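PDB 6ABJ: D-lactate dehydrogenase (Fermentative) from Pseudomonas aeruginosa, which catalyses the NADH-dependent interconversion of pyruvate and D-lactate, working as a tetramer whose subunits undergo sequential allosteric transitions. Local coordinates for the interface of chains A and B. Coordinates in Å, arbitrary orientation; residue numbers count along the deposited sequence, not the author numbering. Chains: chain A/B, D-lactate dehydrogenase (Fermentative).

Contact 1: the interface of chains A and B. Residues chain A 134, 150, 153-155; chain B 27, 312, 315.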
loop_
_atom_site.group_PDB
_atom_site.type_symbol
_atom_site.label_atom_id
_atom_site.label_comp_id
_atom_site.label_asym_id
_atom_site.label_seq_id
_atom_site.Cartn_x
_atom_site.Cartn_y
_atom_site.Cartn_z
ATOM N N ARG A 134 17.593 -4.519 3.157
ATOM C CA ARG A 134 17.525 -3.105 2.896
ATOM C C ARG A 134 16.122 -2.531 2.973
ATOM O O ARG A 134 15.906 -1.352 2.689
ATOM C CB ARG A 134 18.164 -2.783 1.536
ATOM C CG ARG A 134 19.559 -3.366 1.343
ATOM C CD ARG A 134 20.501 -2.924 2.453
ATOM N NE ARG A 134 20.827 -1.508 2.326
ATOM C CZ ARG A 134 21.959 -1.043 1.808
ATOM N NH1 ARG A 134 22.891 -1.882 1.377
ATOM N NH2 ARG A 134 22.160 0.263 1.724
ATOM N N LEU A 150 14.008 7.956 6.305
ATOM C CA LEU A 150 14.772 6.707 6.295
ATOM C C LEU A 150 14.745 5.944 7.611
ATOM O O LEU A 150 15.298 4.856 7.704
ATOM C CB LEU A 150 16.228 6.992 5.909
ATOM C CG LEU A 150 16.453 7.524 4.507
ATOM C CD1 LEU A 150 17.976 7.657 4.256
ATOM C CD2 LEU A 150 15.857 6.614 3.457
ATOM N N LEU A 153 14.999 1.862 8.265
ATOM C CA LEU A 153 15.341 1.153 7.019
ATOM C C LEU A 153 16.803 0.685 6.992
ATOM O O LEU A 153 17.246 0.111 6.026
ATOM C CB LEU A 153 15.063 2.064 5.829
ATOM C CG LEU A 153 13.634 2.624 5.664
ATOM C CD1 LEU A 153 13.607 3.418 4.355
ATOM C CD2 LEU A 153 12.630 1.493 5.586
ATOM N N THR A 154 17.537 0.900 8.103
ATOM C CA THR A 154 18.957 0.580 8.117
ATOM C C THR A 154 19.142 -0.897 8.031
ATOM O O THR A 154 18.537 -1.625 8.800
ATOM C CB THR A 154 19.687 1.168 9.380
ATOM O OG1 THR A 154 19.425 2.556 9.458
ATOM C CG2 THR A 154 21.163 0.957 9.309
ATOM N N GLY A 155 19.987 -1.327 7.093
ATOM C CA GLY A 155 20.350 -2.727 6.904
ATOM C C GLY A 155 21.745 -3.064 7.370
ATOM O O GLY A 155 22.242 -2.437 8.295
ATOM N N TYR B 27 19.271 6.749 13.685
ATOM C CA TYR B 27 20.464 6.026 13.194
ATOM C C TYR B 27 21.766 6.897 13.300
ATOM O O TYR B 27 22.888 6.360 13.397
ATOM C CB TYR B 27 20.236 5.490 11.757
ATOM C CG TYR B 27 20.080 6.531 10.638
ATOM C CD1 TYR B 27 21.174 7.221 10.182
ATOM C CD2 TYR B 27 18.857 6.786 10.041
ATOM C CE1 TYR B 27 21.079 8.170 9.203
ATOM C CE2 TYR B 27 18.761 7.738 9.007
ATOM C CZ TYR B 27 19.883 8.427 8.623
ATOM O OH TYR B 27 19.885 9.374 7.610
ATOM N N GLN B 312 19.597 5.983 0.146
ATOM C CA GLN B 312 19.612 4.961 1.158
ATOM C C GLN B 312 20.762 3.988 0.973
ATOM O O GLN B 312 20.981 3.096 1.798
ATOM C CB GLN B 312 18.243 4.212 1.030
ATOM C CG GLN B 312 17.849 3.373 2.177
ATOM C CD GLN B 312 16.641 2.511 1.934
ATOM O OE1 GLN B 312 15.620 2.975 1.417
ATOM N NE2 GLN B 312 16.730 1.274 2.362
ATOM N N LEU B 315 22.991 3.296 3.806
ATOM C CA LEU B 315 22.262 3.107 5.042
ATOM C C LEU B 315 22.343 1.665 5.518
ATOM O O LEU B 315 21.324 0.920 5.538
ATOM C CB LEU B 315 20.788 3.573 4.930
ATOM C CG LEU B 315 20.074 3.904 6.251
ATOM C CD1 LEU B 315 20.529 5.255 6.829
ATOM C CD2 LEU B 315 18.572 3.875 6.135
HETATM O O HOH W 1 19.206 0.117 3.981
#

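Contact 2: the interface of chains A and B. Residues chain A 282-285, 287, 310; chain B 147-149.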
loop_
_atom_site.group_PDB
_atom_site.type_symbol
_atom_site.label_atom_id
_atom_site.label_comp_id
_atom_site.label_asym_id
_atom_site.label_seq_id
_atom_site.Cartn_x
_atom_site.Cartn_y
_atom_site.Cartn_z
ATOM N N ILE A 282 -3.751 -22.289 -1.440
ATOM C CA ILE A 282 -3.757 -20.894 -1.052
ATOM C C ILE A 282 -3.189 -20.067 -2.208
ATOM O O ILE A 282 -3.766 -19.069 -2.625
ATOM C CB ILE A 282 -2.830 -20.616 0.152
ATOM C CG1 ILE A 282 -3.162 -21.495 1.355
ATOM C CG2 ILE A 282 -2.873 -19.141 0.551
ATOM C CD1 ILE A 282 -4.410 -21.110 2.081
ATOM N N PHE A 283 -2.012 -20.473 -2.678
ATOM C CA PHE A 283 -1.292 -19.722 -3.652
ATOM C C PHE A 283 -1.912 -19.801 -5.060
ATOM O O PHE A 283 -2.817 -20.573 -5.329
ATOM C CB PHE A 283 0.147 -20.224 -3.684
ATOM C CG PHE A 283 1.053 -19.794 -2.531
ATOM C CD1 PHE A 283 0.625 -19.026 -1.439
ATOM C CD2 PHE A 283 2.377 -20.161 -2.566
ATOM C CE1 PHE A 283 1.498 -18.636 -0.454
ATOM C CE2 PHE A 283 3.263 -19.800 -1.559
ATOM C CZ PHE A 283 2.828 -19.037 -0.516
ATOM N N PHE A 284 -1.422 -18.927 -5.923
ATOM C CA PHE A 284 -1.756 -18.884 -7.317
ATOM C C PHE A 284 -3.152 -18.379 -7.581
ATOM O O PHE A 284 -3.649 -18.627 -8.645
ATOM C CB PHE A 284 -1.566 -20.282 -7.964
ATOM C CG PHE A 284 -0.271 -20.967 -7.583
ATOM C CD1 PHE A 284 0.919 -20.430 -7.934
ATOM C CD2 PHE A 284 -0.284 -22.133 -6.830
ATOM C CE1 PHE A 284 2.117 -21.052 -7.542
ATOM C CE2 PHE A 284 0.889 -22.734 -6.412
ATOM C CZ PHE A 284 2.083 -22.209 -6.777
ATOM N N GLU A 285 -3.795 -17.718 -6.612
ATOM C CA GLU A 285 -5.137 -17.179 -6.803
ATOM C C GLU A 285 -5.151 -15.843 -6.065
ATOM O O GLU A 285 -4.487 -15.710 -5.049
ATOM C CB GLU A 285 -6.151 -18.028 -6.045
ATOM C CG GLU A 285 -6.174 -19.454 -6.433
ATOM C CD GLU A 285 -7.368 -19.714 -7.289
ATOM O OE1 GLU A 285 -8.440 -20.002 -6.721
ATOM O OE2 GLU A 285 -7.213 -19.503 -8.485
ATOM N N ARG A 287 -6.876 -14.110 -3.588
ATOM C CA ARG A 287 -7.864 -14.317 -2.504
ATOM C C ARG A 287 -8.134 -13.050 -1.675
ATOM O O ARG A 287 -8.565 -13.135 -0.494
ATOM C CB ARG A 287 -7.334 -15.447 -1.608
ATOM C CG ARG A 287 -7.287 -16.784 -2.366
ATOM C CD ARG A 287 -6.752 -17.929 -1.526
ATOM N NE ARG A 287 -6.557 -19.111 -2.376
ATOM C CZ ARG A 287 -7.534 -19.901 -2.796
ATOM N NH1 ARG A 287 -8.790 -19.661 -2.442
ATOM N NH2 ARG A 287 -7.259 -20.922 -3.591
ATOM N N ALA A 310 4.559 -15.805 -3.753
ATOM C CA ALA A 310 3.641 -16.965 -3.891
ATOM C C ALA A 310 4.134 -18.024 -4.866
ATOM O O ALA A 310 3.577 -18.245 -5.997
ATOM C CB ALA A 310 2.188 -16.490 -4.221
ATOM N N ASP B 147 -3.484 -11.505 -2.014
ATOM C CA ASP B 147 -3.451 -11.696 -3.408
ATOM C C ASP B 147 -2.177 -12.491 -3.740
ATOM O O ASP B 147 -1.074 -11.968 -3.710
ATOM C CB ASP B 147 -3.478 -10.370 -4.207
ATOM C CG ASP B 147 -3.443 -10.544 -5.675
ATOM O OD1 ASP B 147 -3.342 -11.697 -6.162
ATOM O OD2 ASP B 147 -3.375 -9.525 -6.409
ATOM N N PHE B 148 -2.379 -13.783 -4.049
ATOM C CA PHE B 148 -1.285 -14.690 -4.376
ATOM C C PHE B 148 -1.121 -14.958 -5.823
ATOM O O PHE B 148 -0.452 -15.910 -6.221
ATOM C CB PHE B 148 -1.464 -15.996 -3.549
ATOM C CG PHE B 148 -1.646 -15.770 -2.096
ATOM C CD1 PHE B 148 -0.573 -15.414 -1.295
ATOM C CD2 PHE B 148 -2.907 -15.902 -1.498
ATOM C CE1 PHE B 148 -0.752 -15.226 0.045
ATOM C CE2 PHE B 148 -3.067 -15.720 -0.154
ATOM C CZ PHE B 148 -1.970 -15.323 0.607
ATOM N N SER B 149 -1.744 -14.114 -6.649
ATOM C CA SER B 149 -1.694 -14.268 -8.078
ATOM C C SER B 149 -0.421 -13.668 -8.641
ATOM O O SER B 149 0.163 -12.733 -8.093
ATOM C CB SER B 149 -2.953 -13.647 -8.690
ATOM O OG SER B 149 -2.889 -12.250 -8.801
#

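Contact 1: the interface of chains A and B
B:Gln312 reaches across to A:Arg134, and each residue uses side chain and backbone in turn. The amide nitrogen NE2 of B:Gln312 donates to the backbone O of A:Arg134 at 2.8 Å; the amide and the carbonyl are coplanar with the bond, but it is bent (127° at H). In return the guanidinium NH2 of A:Arg134 meets the backbone O of B:Gln312 edge-on, 3.1 Å away. With CG of B:Gln312 opposite the backbone N (chi1 -164°) and the chain extended beyond it, the amide is carried over to the end of helix 118-134. On the way it crosses A:Leu153 at about a right angle, CD1 of the leucine touching OE1 and CD, while CD2 of A:Leu150 rests against CG.

B:Leu315 is the apolar plug of the patch. Its CD2 branch packs among CB of A:Leu150, CB of A:Leu153 and CA of A:Thr154, with the A:Leu150 CB pair at 3.9 Å. The other branch turns back to its own chain: CD1 sits 3.6 Å above the ring plane of B:Tyr27, over the ring centre. The backbone O of B:Leu315 takes a nearly straight bond from A:Gly155 N (170° at H), tying the main chains together where the loop 153-155 passes.

This is a two-fold interface, so the arrangement recurs with the chains exchanged. B:Gln312 and B:Leu315 flank the NADH-binding B:Phe314, so the contact could plausibly relay subunit movements to the coenzyme site. Water 1 joins the polar groups of both chains: it sits 2.8 Å from A:Arg134 NE and also meets A:Leu153 O, B:Gln312 NE2 and B:Leu315 O.

Contact 2: the interface of chains A and B
B:Phe148 presses its ring against the A:Ile282–A:Phe283 loop segment, and this is the tight part of the contact, with 89 Å² of the phenylalanine hidden by chain A. The methyl CG2 of A:Ile282 lies over the ring face, 3.9 Å from the centroid, displaced toward the CE2 side. A:Phe283 approaches that same face nearer the opposite rim, its CD1 lying 3.8 Å from CD1 of B:Phe148. The two aromatic planes are inclined by about 30°, an oblique overlap rather than a parallel stack. At the root of the side chain, beyond the CG end of the ring, CB of B:Phe148 meets CB of A:Ala310 at 3.7 Å, and CA of A:Ala310 in turn lies over the rim of the A:Phe283 ring, helping to hold it in place.

Backbone polarity is met alongside: B:Phe148 N donates to A:Glu285 O at 3.0 Å, from well outside the carbonyl plane. The return bond, A:Phe284 N to B:Phe148 O, is weak.

Away from the ring the contact loosens. A:Arg287 and B:Asp147 lose almost no surface to the partner and instead brace their own chains. NE of A:Arg287 bonds to A:Ile282 O at 2.8 Å, with the acceptor in the guanidinium plane, and probably steadies the A:Ile282 backbone. Its NH2 makes a long salt bridge with A:Glu285. On the other chain, OD1 of B:Asp147 accepts from both N and OG of B:Ser149, using its syn lone pair for the hydroxyl, and probably helps shape the loop presenting B:Phe148. That loop follows helix 136-144; chain A receives it in the segment after 3-10 helix 279-281 and just beyond strand 306-308.

The C-alpha centres of the copies of contacts 1 and 2 described lie about 30 Å apart, on opposite halves of one two-fold interface. Contact 1 takes A:Leu150 and A:Leu153 to A:Gly155 against B:Gln312 and B:Leu315; contact 2 takes B:Asp147 to B:Ser149 against chain A, including A:Ala310. Since B:Ser149 and B:Leu150 are sequence neighbours, the two-fold twin of contact 1 adjoins contact 2. In each subunit one continuous loop, 147-155, thus lies against the partner's segments 310-315 and 282-285. These shared loops probably let both ends of the interface move together, which the apo structure alone does not show.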